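Local coordinates for beta subunit of photoactivated adenylyl cyclase (Beggiatoa sp. PS, PDB 5M2A), which probably makes cyclic AMP from ATP in response to blue light, joining a flavin-binding BLUF sensor domain to an adenylyl cyclase catalytic domain, at residues I219-R233 with L242-G254. Sequence-based numbering, arbitrary orientation. Where two conformers were deposited one is given.
Sequences IRTSLDIISELKQLR and LHLLYTGIGLSYG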
ATOM      1  N   ILE A 219     -16.641 -17.544   2.950  1.00 18.49           N
ATOM      2  CA  ILE A 219     -17.226 -18.369   1.894  0.53 17.49           C
ATOM      3  C   ILE A 219     -18.241 -17.556   1.097  1.00 17.83           C
ATOM      4  O   ILE A 219     -18.253 -17.579  -0.137  1.00 16.08           O
ATOM      5  CB  ILE A 219     -17.869 -19.629   2.500  0.53 21.02           C
ATOM      6  CG1 ILE A 219     -16.827 -20.439   3.274  0.53 19.82           C
ATOM      7  CG2 ILE A 219     -18.558 -20.466   1.416  0.53 19.79           C
ATOM      8  CD1 ILE A 219     -15.747 -21.001   2.408  0.53 22.31           C
ATOM      9  N   ARG A 220     -19.118 -16.836   1.805  1.00 16.17           N
ATOM     10  CA  ARG A 220     -20.133 -16.012   1.140  1.00 17.33           C
ATOM     11  C   ARG A 220     -19.495 -14.928   0.279  1.00 18.61           C
ATOM     12  O   ARG A 220     -19.973 -14.635  -0.828  1.00 20.20           O
ATOM     13  CB  ARG A 220     -21.061 -15.387   2.189  1.00 19.23           C
ATOM     14  CG  ARG A 220     -21.892 -16.403   2.909  1.00 16.30           C
ATOM     15  CD  ARG A 220     -22.703 -15.806   4.057  1.00 17.40           C
ATOM     16  NE  ARG A 220     -23.546 -16.854   4.628  1.00 22.23           N
ATOM     17  CZ  ARG A 220     -23.822 -16.964   5.923  1.00 24.16           C
ATOM     18  NH1 ARG A 220     -23.314 -16.090   6.776  1.00 24.37           N
ATOM     19  NH2 ARG A 220     -24.596 -17.946   6.368  1.00 22.81           N
ATOM     20  N   THR A 221     -18.449 -14.283   0.792  1.00 20.36           N
ATOM     21  CA  THR A 221     -17.676 -13.354  -0.020  1.00 19.07           C
ATOM     22  C   THR A 221     -17.266 -13.995  -1.337  1.00 17.85           C
ATOM     23  O   THR A 221     -17.485 -13.434  -2.419  1.00 16.49           O
ATOM     24  CB  THR A 221     -16.435 -12.921   0.755  1.00 18.96           C
ATOM     25  OG1 THR A 221     -16.822 -12.075   1.842  1.00 17.65           O
ATOM     26  CG2 THR A 221     -15.483 -12.172  -0.161  1.00 20.09           C
ATOM     27  N   SER A 222     -16.647 -15.169  -1.251  1.00 15.44           N
ATOM     28  CA  SER A 222     -16.142 -15.847  -2.440  1.00 15.45           C
ATOM     29  C   SER A 222     -17.265 -16.164  -3.417  1.00 14.44           C
ATOM     30  O   SER A 222     -17.127 -15.970  -4.633  1.00 16.94           O
ATOM     31  CB  SER A 222     -15.415 -17.126  -2.014  1.00 19.12           C
ATOM     32  OG  SER A 222     -14.389 -16.804  -1.085  1.00 17.25           O
ATOM     33  N   LEU A 223     -18.373 -16.716  -2.914  1.00 16.44           N
ATOM     34  CA  LEU A 223     -19.489 -17.044  -3.803  1.00 17.65           C
ATOM     35  C   LEU A 223     -20.113 -15.789  -4.395  1.00 18.47           C
ATOM     36  O   LEU A 223     -20.521 -15.778  -5.563  1.00 17.80           O
ATOM     37  CB  LEU A 223     -20.541 -17.850  -3.042  1.00 15.71           C
ATOM     38  CG  LEU A 223     -20.006 -19.154  -2.464  1.00 21.05           C
ATOM     39  CD1 LEU A 223     -21.043 -19.772  -1.519  1.00 20.18           C
ATOM     40  CD2 LEU A 223     -19.648 -20.114  -3.591  1.00 17.61           C
ATOM     41  N   ASP A 224     -20.205 -14.725  -3.604  1.00 18.40           N
ATOM     42  CA  ASP A 224     -20.768 -13.481  -4.119  1.00 18.08           C
ATOM     43  C   ASP A 224     -19.900 -12.899  -5.223  1.00 18.77           C
ATOM     44  O   ASP A 224     -20.422 -12.369  -6.218  1.00 18.26           O
ATOM     45  CB  ASP A 224     -20.946 -12.464  -2.985  1.00 16.62           C
ATOM     46  CG  ASP A 224     -22.179 -12.743  -2.137  1.00 28.14           C
ATOM     47  OD1 ASP A 224     -22.835 -13.786  -2.362  1.00 23.59           O
ATOM     48  OD2 ASP A 224     -22.492 -11.920  -1.245  1.00 25.52           O
ATOM     49  N   ILE A 225     -18.574 -12.976  -5.071  1.00 15.96           N
ATOM     50  CA  ILE A 225     -17.667 -12.550  -6.137  0.50 17.27           C
ATOM     51  C   ILE A 225     -17.943 -13.335  -7.409  1.00 18.26           C
ATOM     52  O   ILE A 225     -18.133 -12.768  -8.496  1.00 15.32           O
ATOM     53  CB  ILE A 225     -16.202 -12.739  -5.708  0.50 18.24           C
ATOM     54  CG1 ILE A 225     -15.854 -11.828  -4.543  0.50 20.09           C
ATOM     55  CG2 ILE A 225     -15.269 -12.483  -6.889  0.50 19.09           C
ATOM     56  CD1 ILE A 225     -16.011 -10.417  -4.863  0.50 23.00           C
ATOM     57  N   ILE A 226     -17.936 -14.661  -7.281  1.00 18.35           N
ATOM     58  CA  ILE A 226     -18.201 -15.520  -8.432  1.00 21.86           C
ATOM     59  C   ILE A 226     -19.542 -15.170  -9.057  1.00 23.02           C
ATOM     60  O   ILE A 226     -19.669 -15.064 -10.287  1.00 18.37           O
ATOM     61  CB  ILE A 226     -18.150 -16.989  -7.986  1.00 17.72           C
ATOM     62  CG1 ILE A 226     -16.728 -17.368  -7.558  1.00 18.57           C
ATOM     63  CG2 ILE A 226     -18.732 -17.929  -9.062  1.00 20.54           C
ATOM     64  CD1 ILE A 226     -16.686 -18.647  -6.720  1.00 21.28           C
ATOM     65  N   SER A 227     -20.556 -14.972  -8.218  1.00 18.42           N
ATOM     66  CA  SER A 227     -21.897 -14.685  -8.712  1.00 17.97           C
ATOM     67  C   SER A 227     -21.934 -13.359  -9.458  1.00 19.10           C
ATOM     68  O   SER A 227     -22.556 -13.250 -10.519  1.00 19.56           O
ATOM     69  CB  SER A 227     -22.892 -14.679  -7.551  1.00 18.95           C
ATOM     70  OG  SER A 227     -24.176 -14.260  -7.993  1.00 26.32           O
ATOM     71  N   GLU A 228     -21.264 -12.335  -8.917  1.00 18.66           N
ATOM     72  CA  GLU A 228     -21.290 -11.038  -9.575  1.00 17.32           C
ATOM     73  C   GLU A 228     -20.557 -11.082 -10.905  1.00 19.08           C
ATOM     74  O   GLU A 228     -20.975 -10.429 -11.871  1.00 18.54           O
ATOM     75  CB  GLU A 228     -20.691  -9.968  -8.666  1.00 19.98           C
ATOM     76  CG  GLU A 228     -21.604  -9.605  -7.498  1.00 25.92           C
ATOM     77  CD  GLU A 228     -21.477  -8.138  -7.089  1.00 33.22           C
ATOM     78  OE1 GLU A 228     -20.802  -7.373  -7.812  1.00 32.08           O
ATOM     79  OE2 GLU A 228     -22.050  -7.746  -6.048  1.00 33.94           O
ATOM     80  N   LEU A 229     -19.459 -11.835 -10.979  1.00 19.18           N
ATOM     81  CA  LEU A 229     -18.774 -11.971 -12.263  1.00 19.65           C
ATOM     82  C   LEU A 229     -19.648 -12.683 -13.284  1.00 20.06           C
ATOM     83  O   LEU A 229     -19.661 -12.316 -14.467  1.00 17.76           O
ATOM     84  CB  LEU A 229     -17.458 -12.721 -12.089  1.00 16.45           C
ATOM     85  CG  LEU A 229     -16.398 -12.070 -11.207  1.00 22.79           C
ATOM     86  CD1 LEU A 229     -15.071 -12.797 -11.392  1.00 18.37           C
ATOM     87  CD2 LEU A 229     -16.242 -10.581 -11.456  1.00 24.41           C
ATOM     88  N   LYS A 230     -20.350 -13.736 -12.861  1.00 18.69           N
ATOM     89  CA  LYS A 230     -21.251 -14.429 -13.778  1.00 21.75           C
ATOM     90  C   LYS A 230     -22.337 -13.486 -14.282  1.00 21.36           C
ATOM     91  O   LYS A 230     -22.656 -13.470 -15.474  1.00 21.09           O
ATOM     92  CB  LYS A 230     -21.871 -15.649 -13.090  1.00 20.52           C
ATOM     93  CG  LYS A 230     -22.725 -16.512 -14.015  1.00 24.00           C
ATOM     94  CD  LYS A 230     -23.313 -17.687 -13.250  1.00 32.47           C
ATOM     95  CE  LYS A 230     -24.285 -18.480 -14.104  1.00 42.02           C
ATOM     96  NZ  LYS A 230     -24.865 -19.605 -13.318  1.00 48.04           N
ATOM     97  N   GLN A 231     -22.911 -12.677 -13.384  1.00 20.78           N
ATOM     98  CA  GLN A 231     -23.874 -11.664 -13.823  1.00 22.47           C
ATOM     99  C   GLN A 231     -23.250 -10.709 -14.834  1.00 20.04           C
ATOM    100  O   GLN A 231     -23.859 -10.390 -15.861  1.00 21.27           O
ATOM    101  CB  GLN A 231     -24.411 -10.878 -12.624  1.00 23.72           C
ATOM    102  CG  GLN A 231     -25.343 -11.666 -11.731  1.00 29.53           C
ATOM    103  CD  GLN A 231     -25.921 -10.819 -10.611  1.00 43.85           C
ATOM    104  OE1 GLN A 231     -26.358  -9.689 -10.830  1.00 49.47           O
ATOM    105  NE2 GLN A 231     -25.914 -11.363  -9.398  1.00 41.38           N
ATOM    106  N   LEU A 232     -22.035 -10.230 -14.548  1.00 19.10           N
ATOM    107  CA  LEU A 232     -21.390  -9.241 -15.404  1.00 17.74           C
ATOM    108  C   LEU A 232     -21.122  -9.802 -16.795  1.00 17.54           C
ATOM    109  O   LEU A 232     -21.334  -9.114 -17.805  1.00 18.44           O
ATOM    110  CB  LEU A 232     -20.086  -8.772 -14.735  1.00 19.82           C
ATOM    111  CG  LEU A 232     -19.286  -7.708 -15.484  1.00 23.02           C
ATOM    112  CD1 LEU A 232     -20.083  -6.417 -15.601  1.00 27.77           C
ATOM    113  CD2 LEU A 232     -17.965  -7.483 -14.769  1.00 22.20           C
ATOM    114  N   ARG A 233     -20.724 -11.076 -16.881  1.00 20.44           N
ATOM    115  CA  ARG A 233     -20.415 -11.651 -18.198  1.00 20.04           C
ATOM    116  C   ARG A 233     -21.606 -11.643 -19.151  1.00 22.81           C
ATOM    117  O   ARG A 233     -21.428 -11.461 -20.365  1.00 23.15           O
ATOM    118  CB  ARG A 233     -19.894 -13.076 -18.051  1.00 21.20           C
ATOM    119  CG  ARG A 233     -18.522 -13.151 -17.404  1.00 20.30           C
ATOM    120  CD  ARG A 233     -17.878 -14.509 -17.681  1.00 22.27           C
ATOM    121  NE  ARG A 233     -18.660 -15.613 -17.130  1.00 25.28           N
ATOM    122  CZ  ARG A 233     -18.593 -16.009 -15.857  1.00 22.74           C
ATOM    123  NH1 ARG A 233     -17.800 -15.385 -14.998  1.00 21.04           N
ATOM    124  NH2 ARG A 233     -19.324 -17.038 -15.433  1.00 24.94           N
ATOM    125  N   LEU A 242     -14.959  -7.762 -20.441  1.00 18.74           N
ATOM    126  CA  LEU A 242     -15.632  -8.247 -19.235  1.00 18.65           C
ATOM    127  C   LEU A 242     -16.470  -9.497 -19.494  1.00 17.75           C
ATOM    128  O   LEU A 242     -16.774 -10.234 -18.548  1.00 19.22           O
ATOM    129  CB  LEU A 242     -16.518  -7.151 -18.654  1.00 19.12           C
ATOM    130  CG  LEU A 242     -15.729  -5.949 -18.142  1.00 19.37           C
ATOM    131  CD1 LEU A 242     -16.676  -4.824 -17.688  1.00 18.17           C
ATOM    132  CD2 LEU A 242     -14.770  -6.378 -17.015  1.00 20.95           C
ATOM    133  N   HIS A 243     -16.828  -9.764 -20.750  1.00 18.80           N
ATOM    134  CA  HIS A 243     -17.554 -10.985 -21.090  1.00 19.62           C
ATOM    135  C   HIS A 243     -16.726 -12.234 -20.820  1.00 25.06           C
ATOM    136  O   HIS A 243     -17.275 -13.343 -20.831  1.00 23.62           O
ATOM    137  CB  HIS A 243     -17.983 -10.944 -22.560  1.00 27.06           C
ATOM    138  CG  HIS A 243     -18.761 -12.144 -23.001  1.00 40.39           C
ATOM    139  ND1 HIS A 243     -19.924 -12.544 -22.378  1.00 43.98           N
ATOM    140  CD2 HIS A 243     -18.537 -13.040 -23.992  1.00 45.75           C
ATOM    141  CE1 HIS A 243     -20.387 -13.632 -22.969  1.00 48.92           C
ATOM    142  NE2 HIS A 243     -19.564 -13.954 -23.952  1.00 50.46           N
ATOM    143  N   LEU A 244     -15.422 -12.070 -20.577  1.00 22.74           N
ATOM    144  CA  LEU A 244     -14.484 -13.181 -20.462  1.00 24.90           C
ATOM    145  C   LEU A 244     -13.891 -13.301 -19.071  1.00 20.75           C
ATOM    146  O   LEU A 244     -12.860 -13.962 -18.915  1.00 20.10           O
ATOM    147  CB  LEU A 244     -13.335 -13.031 -21.460  1.00 25.74           C
ATOM    148  CG  LEU A 244     -13.390 -13.450 -22.927  1.00 33.71           C
ATOM    149  CD1 LEU A 244     -14.786 -13.751 -23.438  1.00 33.88           C
ATOM    150  CD2 LEU A 244     -12.700 -12.380 -23.747  1.00 28.00           C
ATOM    151  N   LEU A 245     -14.504 -12.663 -18.063  1.00 21.92           N
ATOM    152  CA  LEU A 245     -13.906 -12.518 -16.739  1.00 18.00           C
ATOM    153  C   LEU A 245     -14.444 -13.586 -15.783  1.00 21.72           C
ATOM    154  O   LEU A 245     -15.636 -13.591 -15.439  1.00 19.53           O
ATOM    155  CB  LEU A 245     -14.147 -11.103 -16.199  1.00 18.42           C
ATOM    156  CG  LEU A 245     -13.700 -10.760 -14.769  1.00 19.08           C
ATOM    157  CD1 LEU A 245     -12.207 -10.970 -14.574  1.00 17.96           C
ATOM    158  CD2 LEU A 245     -14.091  -9.312 -14.420  1.00 20.28           C
ATOM    159  N   TYR A 246     -13.543 -14.472 -15.351  1.00 17.87           N
ATOM    160  CA  TYR A 246     -13.777 -15.521 -14.373  1.00 18.47           C
ATOM    161  C   TYR A 246     -12.729 -15.432 -13.271  1.00 17.50           C
ATOM    162  O   TYR A 246     -11.630 -14.904 -13.467  1.00 17.61           O
ATOM    163  CB  TYR A 246     -13.688 -16.917 -14.996  1.00 20.53           C
ATOM    164  CG  TYR A 246     -14.612 -17.160 -16.152  1.00 20.52           C
ATOM    165  CD1 TYR A 246     -14.371 -16.584 -17.392  1.00 18.18           C
ATOM    166  CD2 TYR A 246     -15.703 -18.014 -16.020  1.00 25.17           C
ATOM    167  CE1 TYR A 246     -15.202 -16.820 -18.462  1.00 18.79           C
ATOM    168  CE2 TYR A 246     -16.541 -18.259 -17.089  1.00 23.74           C
ATOM    169  CZ  TYR A 246     -16.289 -17.657 -18.302  1.00 29.63           C
ATOM    170  OH  TYR A 246     -17.127 -17.907 -19.358  1.00 28.88           O
ATOM    171  N   THR A 247     -13.051 -15.991 -12.114  1.00 16.43           N
ATOM    172  CA  THR A 247     -12.108 -15.952 -11.009  1.00 18.18           C
ATOM    173  C   THR A 247     -11.946 -17.343 -10.414  1.00 21.31           C
ATOM    174  O   THR A 247     -12.788 -18.225 -10.598  1.00 20.29           O
ATOM    175  CB  THR A 247     -12.557 -14.941  -9.931  1.00 17.19           C
ATOM    176  OG1 THR A 247     -11.494 -14.720  -8.994  1.00 16.60           O
ATOM    177  CG2 THR A 247     -13.783 -15.430  -9.200  1.00 21.60           C
ATOM    178  N   GLY A 248     -10.818 -17.547  -9.753  1.00 20.43           N
ATOM    179  CA  GLY A 248     -10.617 -18.692  -8.868  1.00 15.65           C
ATOM    180  C   GLY A 248     -10.230 -18.156  -7.529  1.00 17.78           C
ATOM    181  O   GLY A 248      -9.571 -17.108  -7.427  1.00 17.73           O
ATOM    182  N   ILE A 249     -10.649 -18.829  -6.457  1.00 16.40           N
ATOM    183  CA  ILE A 249     -10.442 -18.297  -5.116  1.00 13.96           C
ATOM    184  C   ILE A 249      -9.896 -19.394  -4.226  1.00 13.80           C
ATOM    185  O   ILE A 249     -10.383 -20.527  -4.270  1.00 16.08           O
ATOM    186  CB  ILE A 249     -11.738 -17.706  -4.525  1.00 19.25           C
ATOM    187  CG1 ILE A 249     -12.262 -16.611  -5.466  1.00 17.29           C
ATOM    188  CG2 ILE A 249     -11.491 -17.144  -3.126  1.00 15.92           C
ATOM    189  CD1 ILE A 249     -13.631 -16.048  -5.126  1.00 18.19           C
ATOM    190  N   GLY A 250      -8.888 -19.058  -3.429  1.00 16.43           N
ATOM    191  CA  GLY A 250      -8.377 -19.964  -2.405  1.00 13.76           C
ATOM    192  C   GLY A 250      -8.496 -19.331  -1.033  1.00 16.79           C
ATOM    193  O   GLY A 250      -8.311 -18.121  -0.882  1.00 17.66           O
ATOM    194  N   LEU A 251      -8.804 -20.157  -0.033  1.00 17.22           N
ATOM    195  CA  LEU A 251      -8.862 -19.696   1.348  1.00 16.03           C
ATOM    196  C   LEU A 251      -8.053 -20.625   2.232  1.00 14.18           C
ATOM    197  O   LEU A 251      -8.099 -21.850   2.074  1.00 17.85           O
ATOM    198  CB  LEU A 251     -10.293 -19.657   1.868  1.00 17.80           C
ATOM    199  CG  LEU A 251     -11.383 -18.975   1.048  1.00 16.59           C
ATOM    200  CD1 LEU A 251     -12.719 -19.243   1.706  1.00 16.78           C
ATOM    201  CD2 LEU A 251     -11.128 -17.482   0.948  1.00 17.51           C
ATOM    202  N   SER A 252      -7.349 -20.048   3.202  1.00 16.26           N
ATOM    203  CA  SER A 252      -6.616 -20.853   4.163  1.00 16.13           C
ATOM    204  C   SER A 252      -6.871 -20.279   5.547  1.00 17.38           C
ATOM    205  O   SER A 252      -7.437 -19.196   5.694  1.00 21.34           O
ATOM    206  CB  SER A 252      -5.118 -20.873   3.873  1.00 22.77           C
ATOM    207  OG  SER A 252      -4.581 -19.581   4.081  1.00 27.80           O
ATOM    208  N   TYR A 253      -6.487 -21.042   6.561  1.00 19.97           N
ATOM    209  CA  TYR A 253      -6.653 -20.617   7.944  1.00 19.57           C
ATOM    210  C   TYR A 253      -5.402 -20.979   8.722  1.00 23.43           C
ATOM    211  O   TYR A 253      -4.911 -22.108   8.620  1.00 23.34           O
ATOM    212  CB  TYR A 253      -7.869 -21.284   8.586  1.00 21.05           C
ATOM    213  CG  TYR A 253      -8.021 -20.953  10.051  1.00 19.88           C
ATOM    214  CD1 TYR A 253      -8.299 -19.652  10.458  1.00 23.77           C
ATOM    215  CD2 TYR A 253      -7.892 -21.930  11.022  1.00 29.39           C
ATOM    216  CE1 TYR A 253      -8.452 -19.343  11.797  1.00 24.58           C
ATOM    217  CE2 TYR A 253      -8.045 -21.626  12.368  1.00 29.39           C
ATOM    218  CZ  TYR A 253      -8.317 -20.330  12.744  1.00 26.83           C
ATOM    219  OH  TYR A 253      -8.475 -20.023  14.079  1.00 28.36           O
ATOM    220  N   GLY A 254      -4.893 -20.044   9.511  1.00 19.94           N
ATOM    221  CA  GLY A 254      -3.743 -20.396  10.317  1.00 23.15           C
ATOM    222  C   GLY A 254      -3.226 -19.201  11.076  1.00 24.48           C
ATOM    223  O   GLY A 254      -3.799 -18.105  11.028  1.00 22.77           O
TER
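The guanidinium of R233 lies almost flat on the ring of Y246, the two planes 14° apart and their centres 3.7 Å from each other, a cation-pi stack in which CE2 of Y246 sits beneath the middle of the guanidinium. CA of K230 lies over the opposite face, toward the rim. At the edge, near the guanidinium plane, NH1 of R233 donates to the backbone O of L245 at 2.8 Å, while NH2 bonds to OH of Y335; together with the stack, these bonds are likely to restrict both the rotation and the tilt of the group. The chain bends at chi3 (-61°), which lays the guanidinium over the ring, and its CD adds a CH-pi contact to the same face. With an alanine here, the face of Y246 would probably lose its cation and the carbonyl of L245 this donor. In the last turns of helix 215-235, ND1 of H243 gives a nearly straight bond of 2.7 Å to the backbone O of R233, which lies in the imidazole plane.

Farther along, L229 uses its two methyls for different neighbours, setting CD1 3.6 Å from CB of T247 and turning CD2 to CD2 of L245. T247 suits a place between helix and sheet: its methyl meets CG1 of I226, whereas its hydroxyl is engaged by Y183 and the carbonyl of D160. S222 is small enough for CD1 of I249 to approach its backbone O at 3.5 Å, and its OG bonds to the carbonyl of A218.

The axes of 219-233 and 247-254 run antiparallel and come within 9.2 Å, where helix 215-235 covers strand 247-258 of the central sheet in the alpha/beta fold of class III nucleotide cyclases, with magnesium bound nearby at D160, I161 and D204.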